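BtGH115A (Bacteroides thetaiotaomicron, PDB 5BY3) acts as a family GH115 4-O-methyl-alpha-glucuronidase with specificity for decorated arabinogalactans, probably hydrolysing the linkage of their 4-O-methyl-glucuronic acid decorations. Local coordinates at residues Y513-D518 and E629-T634; S410-Y415 and E460-H465; A479-S484 and E541-K546. All coordinates share one frame; numbering follows the deposited sequence.

In the fold
Followed from the N terminus, contact 2 closes first: 410-415, on the helix between the last two strands of the eight-stranded parallel sheet, meets 460-465, where helix 462-473 starts. The chain continues from helix 462-473 into helix 476-495, where 479-484 opens contact 3. Segment 513-518 opens contact 1 before 541-546 closes contact 3, and 629-634 closes contact 1 last, so contacts 1 and 3 cross while contact 2 stands in series before both. Contacts 2 and 3 have centres about 20 Å apart, and contact 1 lies about 37 Å from either, centre to centre. Together they join barrel to helices, helix to helix, and two surface loops.

Contact 1. Residues Y513-D518 and E629-T634; sequences YRVVKD and ERKAAT
V515 and K631 make the nearest approach between these two loops, with V515 CG1 lying 3.5 Å from K631 NZ. The two side chains cross at about a right angle, and the lysine presents its ammonium end to a single methyl. CG1 stands anti to the backbone N of V515 (chi1 175°), the branch that reaches K631, while CG2 is placed beside the backbone N. The same NZ is 3.8 Å from V516 O, which is too long to count as a hydrogen bond. Backbones stay well apart: the nearest CA atoms, those of V516 and E629, are 8.0 Å from each other, and only 103 Å² is buried in all. Bends at chi2 and chi4 shape the lysine chain as it spans this gap.

The nearest shared neighbour is R580, at the end of helix 552-580. It forms a salt bridge with D518 and a backbone hydrogen bond with A633, and the V516 side chain rests on it, so one residue bonds to both segments. Separately, V516 packs on L573, K517 pairs through its backbone with G502, and R630 forms a salt bridge to D590. With no hydrogen bond or salt bridge between the segments, the ammonium can add at most a weak electrostatic pull toward V516 O; the geometry implies a light surface touch whose placement probably depends more on shared neighbours such as R580.

Contact 2. Residues S410-Y415 and E460-H465; sequences SPSLIY and EGVTAH
In the first turn of the helix that carries S412 and Y415 to V462, S410 O accepts from two backbone donors, L413 N at 3.0 Å and I414 N at 3.1 Å. S410 also caps this helix through its side chain, with OG taking a weak bond from S412 N, bent to 128°. Against the turn rests V462, whose two methyls divide the work. CG2 sits 3.5 Å from Y415 CB and nearly as close to Y415 CG, meeting the root of the ring obliquely; CG1 faces S412 OG at 3.7 Å. Y415 extends its CG anti to the backbone N (chi1 180°), which carries the ring past V462 so that its OH hydrogen-bonds S458 OG, just before the second segment. The CA atoms of S412 and V462 are 6.4 Å apart, and 150 Å² is buried. Beyond the pair, E661 touches V462 and accepts from T463 N, while H465 is hydrogen-bonded to D449 and Y442. Two helix N-termini are thus set side by side: helix 411-423, part of the beta-alpha-beta crossover between parallel strands 388-393 and 429-433 of the TIM barrel, and helix 462-473, which follows the barrel.

Contact 3. Residues A479-S484 and E541-K546; sequences AKTILS and EKAASK
T481 and A543 have the nearest CA atoms, 7.1 Å apart, where segments 479-484 and 541-546 run in roughly opposite directions. A543, the small residue at this approach, meets two residues through its CB: it lies 3.5 Å from T481 OG1 and 4.0 Å from I482 CD1, so two neighbouring residues of helix 476-495 receive the same methyl. I482 reaches it because CG1 stands anti to the carbonyl carbon (chi1 -73°), which carries CD1 across the gap.

The other branch of T481 has a separate partner. T481 CG2 touches K546 CE at 3.7 Å and K546 CD at nearly the same range, the two side chains reaching toward each other tip to tip. Bends at chi3 and chi4 lay the aliphatic end of K546 on the methyl, and NZ continues beyond, 5.0 Å from T481 CG2. Threonine thereby serves the contact with both branches, yet no hydrogen bond crosses it, and 121 Å² is buried in all.

Helix 552-580 touches both segments: Y555 meets I482 and A543, and V559 packs on I482. On helix 476-495, A479 and L483 instead pack against helix 462-473. The contact joins helix 476-495 to the C-terminal end of the stretch that begins as helix 523-543, with helix 552-580 touching both, in the helical region that follows the TIM barrel.

Contact 1. Residues Y513-D518 and E629-T634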
ATOM      1  N   TYR A 513       7.674  -2.770  27.821  1.00 52.39           N
ATOM      2  CA  TYR A 513       6.826  -2.705  26.636  1.00 53.52           C
ATOM      3  C   TYR A 513       7.073  -3.905  25.747  1.00 50.68           C
ATOM      4  O   TYR A 513       6.430  -4.044  24.736  1.00 52.35           O
ATOM      5  CB  TYR A 513       7.119  -1.453  25.804  1.00 44.89           C
ATOM      6  CG  TYR A 513       6.738  -0.157  26.427  1.00 47.38           C
ATOM      7  CD1 TYR A 513       5.473   0.390  26.214  1.00 46.16           C
ATOM      8  CD2 TYR A 513       7.666   0.574  27.182  1.00 51.43           C
ATOM      9  CE1 TYR A 513       5.127   1.616  26.752  1.00 48.18           C
ATOM     10  CE2 TYR A 513       7.339   1.813  27.728  1.00 47.08           C
ATOM     11  CZ  TYR A 513       6.069   2.332  27.519  1.00 51.07           C
ATOM     12  OH  TYR A 513       5.719   3.560  28.068  1.00 46.42           O
ATOM     13  N   ARG A 514       8.041  -4.739  26.092  1.00 47.08           N
ATOM     14  CA  ARG A 514       8.334  -5.921  25.294  1.00 42.77           C
ATOM     15  C   ARG A 514       7.710  -7.165  25.925  1.00 41.43           C
ATOM     16  O   ARG A 514       7.754  -8.250  25.343  1.00 44.39           O
ATOM     17  CB  ARG A 514       9.848  -6.055  25.121  1.00 49.96           C
ATOM     18  CG  ARG A 514      10.533  -4.864  24.419  1.00 54.17           C
ATOM     19  CD  ARG A 514      12.059  -4.989  24.377  1.00 52.78           C
ATOM     20  NE  ARG A 514      12.512  -6.334  23.992  1.00 59.10           N
ATOM     21  CZ  ARG A 514      12.538  -6.795  22.742  1.00 58.65           C
ATOM     22  NH1 ARG A 514      12.146  -6.018  21.733  1.00 56.86           N
ATOM     23  NH2 ARG A 514      12.944  -8.037  22.506  1.00 55.77           N
ATOM     24  N   VAL A 515       7.125  -6.989  27.114  1.00 41.68           N
ATOM     25  CA  VAL A 515       6.397  -8.031  27.842  1.00 48.41           C
ATOM     26  C   VAL A 515       4.970  -8.073  27.279  1.00 47.83           C
ATOM     27  O   VAL A 515       4.256  -7.060  27.317  1.00 54.31           O
ATOM     28  CB  VAL A 515       6.348  -7.744  29.386  1.00 51.32           C
ATOM     29  CG1 VAL A 515       5.482  -8.762  30.144  1.00 44.68           C
ATOM     30  CG2 VAL A 515       7.747  -7.693  29.989  1.00 51.53           C
ATOM     31  N   VAL A 516       4.577  -9.231  26.749  1.00 42.50           N
ATOM     32  CA  VAL A 516       3.196  -9.516  26.388  1.00 39.87           C
ATOM     33  C   VAL A 516       2.218  -9.347  27.597  1.00 43.42           C
ATOM     34  O   VAL A 516       2.504  -9.794  28.725  1.00 42.04           O
ATOM     35  CB  VAL A 516       3.098 -10.890  25.699  1.00 42.74           C
ATOM     36  CG1 VAL A 516       1.664 -11.399  25.672  1.00 47.12           C
ATOM     37  CG2 VAL A 516       3.629 -10.817  24.267  1.00 43.65           C
ATOM     38  N   LYS A 517       1.077  -8.691  27.352  1.00 40.52           N
ATOM     39  CA  LYS A 517       0.178  -8.261  28.424  1.00 42.94           C
ATOM     40  C   LYS A 517      -1.250  -8.067  27.920  1.00 43.33           C
ATOM     41  O   LYS A 517      -1.459  -7.853  26.726  1.00 48.83           O
ATOM     42  CB  LYS A 517       0.697  -6.976  29.082  1.00 41.32           C
ATOM     43  CG  LYS A 517       0.753  -5.776  28.132  1.00 46.06           C
ATOM     44  CD  LYS A 517       2.058  -4.999  28.261  1.00 53.48           C
ATOM     45  CE  LYS A 517       1.842  -3.797  29.135  1.00 50.32           C
ATOM     46  NZ  LYS A 517       0.777  -2.951  28.518  1.00 47.93           N
ATOM     47  N   ASP A 518      -2.215  -8.130  28.842  1.00 42.23           N
ATOM     48  CA  ASP A 518      -3.644  -7.958  28.550  1.00 43.70           C
ATOM     49  C   ASP A 518      -3.944  -6.785  27.603  1.00 42.90           C
ATOM     50  O   ASP A 518      -3.406  -5.674  27.746  1.00 43.43           O
ATOM     51  CB  ASP A 518      -4.463  -7.722  29.846  1.00 43.51           C
ATOM     52  CG  ASP A 518      -4.366  -8.868  30.864  1.00 51.42           C
ATOM     53  OD1 ASP A 518      -3.750  -9.934  30.596  1.00 48.89           O
ATOM     54  OD2 ASP A 518      -4.939  -8.674  31.959  1.00 53.43           O
ATOM     55  N   GLU A 629       5.135 -16.610  27.229  1.00 59.04           N
ATOM     56  CA  GLU A 629       5.594 -16.812  28.619  1.00 62.16           C
ATOM     57  C   GLU A 629       4.412 -17.025  29.589  1.00 57.98           C
ATOM     58  O   GLU A 629       3.551 -16.160  29.761  1.00 58.74           O
ATOM     59  CB  GLU A 629       6.466 -15.622  29.053  1.00 72.73           C
ATOM     60  CG  GLU A 629       7.361 -15.845  30.270  1.00 87.56           C
ATOM     61  CD  GLU A 629       7.990 -14.553  30.808  1.00 98.14           C
ATOM     62  OE1 GLU A 629       7.497 -13.433  30.486  1.00 87.17           O
ATOM     63  OE2 GLU A 629       8.983 -14.660  31.573  1.00100.26           O
ATOM     64  N   ARG A 630       4.387 -18.196  30.213  1.00 56.40           N
ATOM     65  CA  ARG A 630       3.392 -18.543  31.225  1.00 56.88           C
ATOM     66  C   ARG A 630       3.661 -17.856  32.583  1.00 60.34           C
ATOM     67  O   ARG A 630       4.769 -17.933  33.135  1.00 65.10           O
ATOM     68  CB  ARG A 630       3.353 -20.057  31.396  1.00 55.41           C
ATOM     69  CG  ARG A 630       3.102 -20.828  30.100  1.00 59.69           C
ATOM     70  CD  ARG A 630       2.640 -22.232  30.415  1.00 63.12           C
ATOM     71  NE  ARG A 630       2.529 -23.058  29.224  1.00 61.17           N
ATOM     72  CZ  ARG A 630       2.053 -24.303  29.217  1.00 64.67           C
ATOM     73  NH1 ARG A 630       1.622 -24.891  30.347  1.00 55.25           N
ATOM     74  NH2 ARG A 630       1.996 -24.960  28.066  1.00 58.52           N
ATOM     75  N   LYS A 631       2.644 -17.179  33.098  1.00 54.47           N
ATOM     76  CA  LYS A 631       2.723 -16.406  34.336  1.00 60.72           C
ATOM     77  C   LYS A 631       1.298 -16.099  34.730  1.00 57.80           C
ATOM     78  O   LYS A 631       0.432 -16.059  33.872  1.00 61.38           O
ATOM     79  CB  LYS A 631       3.635 -15.154  34.168  1.00 67.41           C
ATOM     80  CG  LYS A 631       3.069 -13.759  34.409  1.00 80.50           C
ATOM     81  CD  LYS A 631       2.979 -12.974  33.102  1.00 85.34           C
ATOM     82  CE  LYS A 631       2.866 -11.473  33.338  1.00 86.07           C
ATOM     83  NZ  LYS A 631       3.522 -10.729  32.220  1.00 94.03           N
ATOM     84  N   ALA A 632       1.054 -15.927  36.024  1.00 55.12           N
ATOM     85  CA  ALA A 632      -0.287 -15.657  36.530  1.00 52.08           C
ATOM     86  C   ALA A 632      -0.489 -14.165  36.638  1.00 49.09           C
ATOM     87  O   ALA A 632       0.395 -13.447  37.087  1.00 53.60           O
ATOM     88  CB  ALA A 632      -0.538 -16.351  37.879  1.00 46.03           C
ATOM     89  N   ALA A 633      -1.664 -13.713  36.213  1.00 49.13           N
ATOM     90  CA  ALA A 633      -2.044 -12.315  36.262  1.00 51.64           C
ATOM     91  C   ALA A 633      -2.051 -11.853  37.709  1.00 58.13           C
ATOM     92  O   ALA A 633      -2.332 -12.654  38.623  1.00 57.86           O
ATOM     93  CB  ALA A 633      -3.423 -12.137  35.643  1.00 47.97           C
ATOM     94  N   THR A 634      -1.721 -10.575  37.913  1.00 63.39           N
ATOM     95  CA  THR A 634      -1.891  -9.927  39.223  1.00 69.76           C
ATOM     96  C   THR A 634      -3.276  -9.275  39.250  1.00 67.80           C
ATOM     97  O   THR A 634      -4.151  -9.685  40.035  1.00 77.51           O
ATOM     98  CB  THR A 634      -0.797  -8.888  39.550  1.00 70.98           C
ATOM     99  OG1 THR A 634       0.444  -9.286  38.962  1.00 74.62           O
ATOM    100  CG2 THR A 634      -0.622  -8.753  41.072  1.00 74.34           C
TER

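Contact 2. Residues S410-Y415 and E460-H465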
ATOM      1  N   SER A 410      -6.882  -2.213   5.975  1.00 31.55           N
ATOM      2  CA  SER A 410      -8.185  -2.238   5.396  1.00 35.79           C
ATOM      3  C   SER A 410      -8.200  -1.560   4.040  1.00 34.92           C
ATOM      4  O   SER A 410      -7.717  -0.448   3.904  1.00 34.89           O
ATOM      5  CB  SER A 410      -9.189  -1.545   6.309  1.00 38.72           C
ATOM      6  OG  SER A 410     -10.391  -1.311   5.591  1.00 44.61           O
ATOM      7  N   PRO A 411      -8.780  -2.231   3.043  1.00 32.59           N
ATOM      8  CA  PRO A 411      -9.043  -1.643   1.724  1.00 34.28           C
ATOM      9  C   PRO A 411      -9.798  -0.354   1.822  1.00 32.92           C
ATOM     10  O   PRO A 411      -9.542   0.538   1.022  1.00 38.29           O
ATOM     11  CB  PRO A 411      -9.937  -2.698   1.053  1.00 34.29           C
ATOM     12  CG  PRO A 411      -9.398  -3.971   1.629  1.00 34.93           C
ATOM     13  CD  PRO A 411      -9.172  -3.647   3.088  1.00 32.88           C
ATOM     14  N   SER A 412     -10.715  -0.289   2.794  1.00 31.45           N
ATOM     15  CA  SER A 412     -11.545   0.857   3.060  1.00 35.74           C
ATOM     16  C   SER A 412     -10.744   2.083   3.489  1.00 38.34           C
ATOM     17  O   SER A 412     -11.177   3.197   3.239  1.00 37.68           O
ATOM     18  CB  SER A 412     -12.523   0.536   4.165  1.00 34.27           C
ATOM     19  OG  SER A 412     -13.468  -0.376   3.681  1.00 43.22           O
ATOM     20  N   LEU A 413      -9.596   1.857   4.140  1.00 38.91           N
ATOM     21  CA  LEU A 413      -8.785   2.926   4.693  1.00 36.73           C
ATOM     22  C   LEU A 413      -7.805   3.373   3.605  1.00 39.65           C
ATOM     23  O   LEU A 413      -7.583   4.590   3.412  1.00 36.95           O
ATOM     24  CB  LEU A 413      -8.102   2.504   6.003  1.00 34.19           C
ATOM     25  CG  LEU A 413      -6.871   3.315   6.480  1.00 39.73           C
ATOM     26  CD1 LEU A 413      -7.270   4.710   6.985  1.00 29.56           C
ATOM     27  CD2 LEU A 413      -6.069   2.537   7.518  1.00 33.48           C
ATOM     28  N   ILE A 414      -7.246   2.400   2.891  1.00 34.52           N
ATOM     29  CA  ILE A 414      -6.416   2.707   1.777  1.00 35.88           C
ATOM     30  C   ILE A 414      -7.275   3.574   0.853  1.00 41.23           C
ATOM     31  O   ILE A 414      -6.872   4.709   0.543  1.00 43.37           O
ATOM     32  CB  ILE A 414      -5.857   1.443   1.093  1.00 35.41           C
ATOM     33  CG1 ILE A 414      -4.939   0.689   2.056  1.00 33.38           C
ATOM     34  CG2 ILE A 414      -5.119   1.756  -0.231  1.00 32.46           C
ATOM     35  CD1 ILE A 414      -4.685  -0.720   1.540  1.00 33.82           C
ATOM     36  N   TYR A 415      -8.450   3.064   0.455  1.00 42.29           N
ATOM     37  CA  TYR A 415      -9.350   3.810  -0.413  1.00 40.52           C
ATOM     38  C   TYR A 415      -9.557   5.243   0.043  1.00 43.95           C
ATOM     39  O   TYR A 415      -9.258   6.166  -0.731  1.00 39.89           O
ATOM     40  CB  TYR A 415     -10.717   3.176  -0.556  1.00 39.76           C
ATOM     41  CG  TYR A 415     -11.600   4.004  -1.465  1.00 39.90           C
ATOM     42  CD1 TYR A 415     -11.305   4.114  -2.814  1.00 40.51           C
ATOM     43  CD2 TYR A 415     -12.706   4.724  -0.970  1.00 45.27           C
ATOM     44  CE1 TYR A 415     -12.065   4.917  -3.663  1.00 43.74           C
ATOM     45  CE2 TYR A 415     -13.511   5.514  -1.821  1.00 43.56           C
ATOM     46  CZ  TYR A 415     -13.172   5.597  -3.169  1.00 45.54           C
ATOM     47  OH  TYR A 415     -13.913   6.341  -4.052  1.00 50.15           O
ATOM     48  N   GLU A 460     -17.338   1.844  -8.808  1.00 52.60           N
ATOM     49  CA  GLU A 460     -17.608   0.596  -8.103  1.00 55.14           C
ATOM     50  C   GLU A 460     -17.423   0.803  -6.593  1.00 53.91           C
ATOM     51  O   GLU A 460     -16.638   1.645  -6.117  1.00 47.49           O
ATOM     52  CB  GLU A 460     -16.629  -0.504  -8.556  1.00 62.29           C
ATOM     53  CG  GLU A 460     -16.539  -0.777 -10.049  1.00 69.56           C
ATOM     54  CD  GLU A 460     -15.163  -1.304 -10.509  1.00 82.42           C
ATOM     55  OE1 GLU A 460     -14.253  -1.608  -9.670  1.00 74.92           O
ATOM     56  OE2 GLU A 460     -14.987  -1.403 -11.751  1.00 79.54           O
ATOM     57  N   GLY A 461     -18.070  -0.011  -5.793  1.00 61.73           N
ATOM     58  CA  GLY A 461     -17.622  -0.031  -4.400  1.00 66.85           C
ATOM     59  C   GLY A 461     -16.108  -0.247  -4.235  1.00 55.71           C
ATOM     60  O   GLY A 461     -15.406  -0.730  -5.129  1.00 55.44           O
ATOM     61  N   VAL A 462     -15.624   0.136  -3.071  1.00 52.02           N
ATOM     62  CA  VAL A 462     -14.597  -0.614  -2.346  1.00 43.16           C
ATOM     63  C   VAL A 462     -14.937  -2.101  -2.361  1.00 36.82           C
ATOM     64  O   VAL A 462     -14.079  -2.899  -2.636  1.00 40.14           O
ATOM     65  CB  VAL A 462     -14.509  -0.064  -0.882  1.00 48.07           C
ATOM     66  CG1 VAL A 462     -14.324  -1.144   0.201  1.00 45.86           C
ATOM     67  CG2 VAL A 462     -13.413   0.976  -0.801  1.00 52.21           C
ATOM     68  N   THR A 463     -16.194  -2.440  -2.062  1.00 38.08           N
ATOM     69  CA  THR A 463     -16.728  -3.804  -1.953  1.00 39.74           C
ATOM     70  C   THR A 463     -16.811  -4.469  -3.330  1.00 40.44           C
ATOM     71  O   THR A 463     -16.326  -5.598  -3.501  1.00 49.95           O
ATOM     72  CB  THR A 463     -18.089  -3.764  -1.203  1.00 43.17           C
ATOM     73  OG1 THR A 463     -17.848  -3.312   0.138  1.00 44.48           O
ATOM     74  CG2 THR A 463     -18.830  -5.126  -1.161  1.00 38.46           C
ATOM     75  N   ALA A 464     -17.309  -3.739  -4.322  1.00 39.75           N
ATOM     76  CA  ALA A 464     -17.352  -4.250  -5.688  1.00 43.23           C
ATOM     77  C   ALA A 464     -15.959  -4.540  -6.275  1.00 42.60           C
ATOM     78  O   ALA A 464     -15.810  -5.472  -7.075  1.00 43.65           O
ATOM     79  CB  ALA A 464     -18.157  -3.337  -6.601  1.00 40.17           C
ATOM     80  N   HIS A 465     -14.946  -3.770  -5.858  1.00 41.29           N
ATOM     81  CA  HIS A 465     -13.553  -4.033  -6.249  1.00 35.94           C
ATOM     82  C   HIS A 465     -13.069  -5.379  -5.691  1.00 37.18           C
ATOM     83  O   HIS A 465     -12.612  -6.224  -6.455  1.00 39.15           O
ATOM     84  CB  HIS A 465     -12.618  -2.894  -5.838  1.00 36.34           C
ATOM     85  CG  HIS A 465     -11.226  -3.013  -6.412  1.00 40.49           C
ATOM     86  ND1 HIS A 465     -10.206  -3.700  -5.773  1.00 35.60           N
ATOM     87  CD2 HIS A 465     -10.694  -2.551  -7.577  1.00 35.15           C
ATOM     88  CE1 HIS A 465      -9.110  -3.652  -6.516  1.00 33.20           C
ATOM     89  NE2 HIS A 465      -9.375  -2.952  -7.608  1.00 34.29           N
TER

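Contact 3. Residues A479-S484 and E541-K546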
ATOM      1  N   ALA A 479     -15.924 -17.215  -4.222  1.00 47.34           N
ATOM      2  CA  ALA A 479     -16.034 -15.811  -3.861  1.00 46.30           C
ATOM      3  C   ALA A 479     -17.387 -15.440  -3.266  1.00 49.25           C
ATOM      4  O   ALA A 479     -17.543 -14.382  -2.659  1.00 46.93           O
ATOM      5  CB  ALA A 479     -15.753 -14.960  -5.076  1.00 49.80           C
ATOM      6  N   LYS A 480     -18.365 -16.313  -3.447  1.00 51.59           N
ATOM      7  CA  LYS A 480     -19.694 -16.102  -2.903  1.00 54.00           C
ATOM      8  C   LYS A 480     -19.642 -16.352  -1.406  1.00 50.97           C
ATOM      9  O   LYS A 480     -20.350 -15.713  -0.624  1.00 42.57           O
ATOM     10  CB  LYS A 480     -20.704 -17.047  -3.573  1.00 59.36           C
ATOM     11  CG  LYS A 480     -22.141 -16.517  -3.674  1.00 67.10           C
ATOM     12  CD  LYS A 480     -23.060 -17.664  -4.092  1.00 76.08           C
ATOM     13  CE  LYS A 480     -24.438 -17.627  -3.430  1.00 80.20           C
ATOM     14  NZ  LYS A 480     -25.528 -17.342  -4.411  1.00 79.68           N
ATOM     15  N   THR A 481     -18.795 -17.282  -1.011  1.00 48.33           N
ATOM     16  CA  THR A 481     -18.703 -17.586   0.405  1.00 58.03           C
ATOM     17  C   THR A 481     -17.597 -16.697   1.030  1.00 62.37           C
ATOM     18  O   THR A 481     -17.713 -16.253   2.179  1.00 74.30           O
ATOM     19  CB  THR A 481     -18.564 -19.122   0.691  1.00 58.49           C
ATOM     20  OG1 THR A 481     -17.261 -19.440   1.178  1.00 55.71           O
ATOM     21  CG2 THR A 481     -18.879 -20.016  -0.573  1.00 53.32           C
ATOM     22  N   ILE A 482     -16.575 -16.384   0.237  1.00 50.46           N
ATOM     23  CA  ILE A 482     -15.340 -15.807   0.747  1.00 49.86           C
ATOM     24  C   ILE A 482     -15.341 -14.273   0.908  1.00 49.54           C
ATOM     25  O   ILE A 482     -14.634 -13.758   1.763  1.00 54.57           O
ATOM     26  CB  ILE A 482     -14.126 -16.348  -0.070  1.00 47.98           C
ATOM     27  CG1 ILE A 482     -13.838 -17.814   0.289  1.00 45.23           C
ATOM     28  CG2 ILE A 482     -12.864 -15.523   0.102  1.00 41.63           C
ATOM     29  CD1 ILE A 482     -14.094 -18.220   1.735  1.00 45.91           C
ATOM     30  N   LEU A 483     -16.134 -13.564   0.104  1.00 48.09           N
ATOM     31  CA  LEU A 483     -16.208 -12.104   0.145  1.00 46.49           C
ATOM     32  C   LEU A 483     -16.440 -11.568   1.548  1.00 45.83           C
ATOM     33  O   LEU A 483     -15.753 -10.645   1.964  1.00 43.48           O
ATOM     34  CB  LEU A 483     -17.256 -11.524  -0.848  1.00 45.44           C
ATOM     35  CG  LEU A 483     -17.728 -10.050  -0.718  1.00 45.02           C
ATOM     36  CD1 LEU A 483     -16.614  -9.014  -0.842  1.00 51.16           C
ATOM     37  CD2 LEU A 483     -18.769  -9.759  -1.751  1.00 44.90           C
ATOM     38  N   SER A 484     -17.425 -12.125   2.246  1.00 44.12           N
ATOM     39  CA  SER A 484     -17.751 -11.679   3.605  1.00 47.06           C
ATOM     40  C   SER A 484     -16.653 -12.070   4.595  1.00 41.47           C
ATOM     41  O   SER A 484     -16.413 -11.361   5.552  1.00 42.96           O
ATOM     42  CB  SER A 484     -19.115 -12.218   4.067  1.00 47.18           C
ATOM     43  OG  SER A 484     -19.033 -13.608   4.362  1.00 51.11           O
ATOM     44  N   GLU A 541     -12.023 -23.288   5.530  1.00 51.55           N
ATOM     45  CA  GLU A 541     -11.772 -24.735   5.476  1.00 59.51           C
ATOM     46  C   GLU A 541     -12.779 -25.439   4.569  1.00 58.89           C
ATOM     47  O   GLU A 541     -12.389 -26.237   3.707  1.00 62.53           O
ATOM     48  CB  GLU A 541     -11.810 -25.343   6.888  1.00 59.67           C
ATOM     49  CG  GLU A 541     -11.044 -26.656   7.040  1.00 60.38           C
ATOM     50  CD  GLU A 541      -9.542 -26.509   6.900  1.00 63.31           C
ATOM     51  OE1 GLU A 541      -8.979 -25.504   7.358  1.00 66.39           O
ATOM     52  OE2 GLU A 541      -8.904 -27.417   6.334  1.00 70.47           O
ATOM     53  N   LYS A 542     -14.062 -25.113   4.755  1.00 57.68           N
ATOM     54  CA  LYS A 542     -15.137 -25.712   3.966  1.00 59.97           C
ATOM     55  C   LYS A 542     -15.058 -25.327   2.495  1.00 55.66           C
ATOM     56  O   LYS A 542     -15.221 -26.195   1.645  1.00 54.84           O
ATOM     57  CB  LYS A 542     -16.532 -25.396   4.522  1.00 65.23           C
ATOM     58  CG  LYS A 542     -16.833 -25.966   5.916  1.00 83.61           C
ATOM     59  CD  LYS A 542     -18.349 -25.970   6.190  1.00 93.36           C
ATOM     60  CE  LYS A 542     -18.771 -25.150   7.411  1.00 89.71           C
ATOM     61  NZ  LYS A 542     -18.857 -25.920   8.679  1.00 84.71           N
ATOM     62  N   ALA A 543     -14.796 -24.049   2.196  1.00 50.24           N
ATOM     63  CA  ALA A 543     -14.801 -23.554   0.816  1.00 46.08           C
ATOM     64  C   ALA A 543     -13.583 -24.026  -0.026  1.00 49.20           C
ATOM     65  O   ALA A 543     -13.628 -23.921  -1.244  1.00 49.50           O
ATOM     66  CB  ALA A 543     -14.965 -22.043   0.776  1.00 41.84           C
ATOM     67  N   ALA A 544     -12.555 -24.593   0.638  1.00 47.47           N
ATOM     68  CA  ALA A 544     -11.337 -25.148   0.034  1.00 48.05           C
ATOM     69  C   ALA A 544     -11.542 -26.129  -1.122  1.00 62.05           C
ATOM     70  O   ALA A 544     -10.886 -26.005  -2.172  1.00 61.95           O
ATOM     71  CB  ALA A 544     -10.470 -25.789   1.100  1.00 47.98           C
ATOM     72  N   SER A 545     -12.434 -27.109  -0.936  1.00 71.71           N
ATOM     73  CA  SER A 545     -12.710 -28.102  -1.987  1.00 68.51           C
ATOM     74  C   SER A 545     -13.581 -27.556  -3.152  1.00 64.77           C
ATOM     75  O   SER A 545     -13.540 -28.098  -4.241  1.00 70.06           O
ATOM     76  CB  SER A 545     -13.224 -29.418  -1.389  1.00 69.47           C
ATOM     77  OG  SER A 545     -14.229 -29.182  -0.416  1.00 68.88           O
ATOM     78  N   LYS A 546     -14.306 -26.458  -2.941  1.00 61.32           N
ATOM     79  CA  LYS A 546     -15.004 -25.737  -4.047  1.00 64.65           C
ATOM     80  C   LYS A 546     -14.106 -24.776  -4.938  1.00 60.73           C
ATOM     81  O   LYS A 546     -14.608 -23.896  -5.686  1.00 53.69           O
ATOM     82  CB  LYS A 546     -16.293 -25.048  -3.512  1.00 65.92           C
ATOM     83  CG  LYS A 546     -16.161 -23.609  -2.979  1.00 75.88           C
ATOM     84  CD  LYS A 546     -17.292 -23.161  -2.040  1.00 76.44           C
ATOM     85  CE  LYS A 546     -18.654 -23.035  -2.721  1.00 78.19           C
ATOM     86  NZ  LYS A 546     -19.297 -24.342  -3.021  1.00 65.76           N
TER